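Local coordinates for protein hydrolase (Burkholderia cenocepacia, PDB 4QKU) that probably hydrolyses fumarylacetoacetate to fumarate and acetoacetate, the last step of phenylalanine and tyrosine breakdown, as a metal-dependent member of the FAH family, at residues I221-G226 / L322-R327. Sequence-based numbering, arbitrary orientation.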
loop_
_atom_site.group_PDB
_atom_site.type_symbol
_atom_site.label_atom_id
_atom_site.label_comp_id
_atom_site.label_asym_id
_atom_site.label_seq_id
_atom_site.Cartn_x
_atom_site.Cartn_y
_atom_site.Cartn_z
ATOM N N ILE B 221 10.062 17.336 -8.006
ATOM C CA ILE B 221 8.736 16.898 -8.414
ATOM C C ILE B 221 8.874 15.740 -9.338
ATOM O O ILE B 221 9.972 15.427 -9.803
ATOM C CB ILE B 221 7.958 18.012 -9.134
ATOM C CG1 ILE B 221 8.758 18.620 -10.301
ATOM C CG2 ILE B 221 7.618 19.107 -8.154
ATOM C CD1 ILE B 221 8.156 18.301 -11.631
ATOM N N GLU B 222 7.755 15.070 -9.576
ATOM C CA GLU B 222 7.665 14.099 -10.673
ATOM C C GLU B 222 6.302 14.233 -11.315
ATOM O O GLU B 222 5.288 13.866 -10.714
ATOM C CB GLU B 222 7.885 12.684 -10.159
ATOM C CG GLU B 222 9.346 12.335 -9.875
ATOM C CD GLU B 222 9.623 10.847 -9.968
ATOM O OE1 GLU B 222 10.684 10.496 -10.538
ATOM O OE2 GLU B 222 8.779 10.035 -9.490
ATOM N N LEU B 223 6.286 14.817 -12.514
ATOM C CA LEU B 223 5.063 14.927 -13.310
ATOM C C LEU B 223 4.537 13.552 -13.788
ATOM O O LEU B 223 5.216 12.836 -14.499
ATOM C CB LEU B 223 5.287 15.824 -14.528
ATOM C CG LEU B 223 4.186 15.849 -15.596
ATOM C CD1 LEU B 223 2.864 16.371 -15.054
ATOM C CD2 LEU B 223 4.669 16.712 -16.746
ATOM N N GLU B 224 3.326 13.221 -13.367
ATOM C CA GLU B 224 2.704 11.955 -13.675
ATOM C C GLU B 224 1.213 12.151 -13.731
ATOM O O GLU B 224 0.693 13.191 -13.300
ATOM C CB GLU B 224 2.969 10.886 -12.567
ATOM C CG GLU B 224 4.408 10.724 -12.094
ATOM C CD GLU B 224 4.616 9.474 -11.259
ATOM O OE1 GLU B 224 3.800 8.524 -11.367
ATOM O OE2 GLU B 224 5.632 9.405 -10.517
ATOM N N THR B 225 0.542 11.144 -14.267
ATOM C CA THR B 225 -0.877 10.970 -14.053
ATOM C C THR B 225 -1.098 9.632 -13.358
ATOM O O THR B 225 -0.253 8.731 -13.378
ATOM C CB THR B 225 -1.675 10.873 -15.379
ATOM O OG1 THR B 225 -1.278 9.691 -16.074
ATOM C CG2 THR B 225 -1.463 12.100 -16.292
ATOM N N GLY B 226 -2.246 9.508 -12.724
ATOM C CA GLY B 226 -2.577 8.270 -12.070
ATOM C C GLY B 226 -3.993 7.942 -12.391
ATOM O O GLY B 226 -4.816 8.837 -12.533
ATOM N N LEU B 322 0.282 18.542 -20.808
ATOM C CA LEU B 322 0.664 18.628 -19.400
ATOM C C LEU B 322 1.655 19.745 -19.231
ATOM O O LEU B 322 2.497 19.961 -20.095
ATOM C CB LEU B 322 1.314 17.317 -18.917
ATOM C CG LEU B 322 0.399 16.107 -18.926
ATOM C CD1 LEU B 322 1.188 14.816 -18.831
ATOM C CD2 LEU B 322 -0.612 16.216 -17.798
ATOM N N GLU B 323 1.575 20.427 -18.103
ATOM C CA GLU B 323 2.505 21.494 -17.797
ATOM C C GLU B 323 2.828 21.524 -16.312
ATOM O O GLU B 323 1.988 21.238 -15.451
ATOM C CB GLU B 323 1.924 22.837 -18.229
ATOM C CG GLU B 323 2.849 24.024 -17.983
ATOM C CD GLU B 323 2.400 25.302 -18.667
ATOM O OE1 GLU B 323 1.175 25.487 -18.856
ATOM O OE2 GLU B 323 3.280 26.122 -19.038
ATOM N N VAL B 324 4.072 21.870 -16.020
ATOM C CA VAL B 324 4.502 22.118 -14.639
ATOM C C VAL B 324 4.963 23.562 -14.504
ATOM O O VAL B 324 5.714 24.062 -15.344
ATOM C CB VAL B 324 5.656 21.188 -14.214
ATOM C CG1 VAL B 324 6.013 21.429 -12.759
ATOM C CG2 VAL B 324 5.296 19.734 -14.453
ATOM N N THR B 325 4.513 24.222 -13.440
ATOM C CA THR B 325 5.028 25.551 -13.079
ATOM C C THR B 325 5.654 25.550 -11.690
ATOM O O THR B 325 5.312 24.722 -10.836
ATOM C CB THR B 325 3.925 26.621 -13.133
ATOM O OG1 THR B 325 3.027 26.448 -12.028
ATOM C CG2 THR B 325 3.146 26.526 -14.452
ATOM N N LEU B 326 6.564 26.494 -11.476
ATOM C CA LEU B 326 7.213 26.724 -10.185
ATOM C C LEU B 326 7.132 28.215 -9.868
ATOM O O LEU B 326 7.592 29.026 -10.658
ATOM C CB LEU B 326 8.686 26.297 -10.257
ATOM C CG LEU B 326 9.521 26.257 -8.966
ATOM C CD1 LEU B 326 10.770 25.438 -9.211
ATOM C CD2 LEU B 326 9.945 27.626 -8.464
ATOM N N ARG B 327 6.586 28.562 -8.703
ATOM C CA ARG B 327 6.506 29.945 -8.232
ATOM C C ARG B 327 7.265 30.063 -6.908
ATOM O O ARG B 327 6.895 29.438 -5.935
ATOM C CB ARG B 327 5.033 30.360 -8.032
ATOM C CG ARG B 327 4.793 31.834 -7.715
ATOM C CD ARG B 327 3.372 32.110 -7.214
ATOM N NE ARG B 327 2.363 31.844 -8.241
ATOM C CZ ARG B 327 1.864 32.727 -9.135
ATOM N NH1 ARG B 327 2.250 34.004 -9.169
ATOM N NH2 ARG B 327 0.958 32.324 -10.033
#
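L223 and V324 lie side by side, pointing opposite ways, with L223 CD2 3.8 Å from V324 CG2 and L223 CB almost as near to that methyl. With CG anti to the backbone N (chi1 170°) and CD2 in turn roughly anti to CA, the side chain of L223 is extended and its CD2 also comes within 4.0 Å of L322 CB, where the two leucines cross at a slant. V324 uses its other branch for I221: the tips meet end on, V324 CG1 4.0 Å from I221 CD1. T225 CG2 extends the patch more loosely, 4.5 Å from L322 CD2. All five residues are buried, and what joins them is purely apolar.

The CB atoms of E222 and E224 point away from this patch, on the side of the predicted calcium site that D149 and D256 would complete. E222 is held there by salt bridges to K276 and R260, while E224 OE1 takes a hydrogen bond from the backbone N of G372. L223 thus packs directly behind the putative metal ligands.

The axes of 223-226 and 322-327 approach to 8.6 Å, their directions 130° apart, a face-to-face meeting of two mixed sheets. Strand 219-229 runs between 368-370 and 248-259 in one; strand 317-327 pairs with 335-341 and 412-421 in the other, whose C338 and L415 also pack on L223.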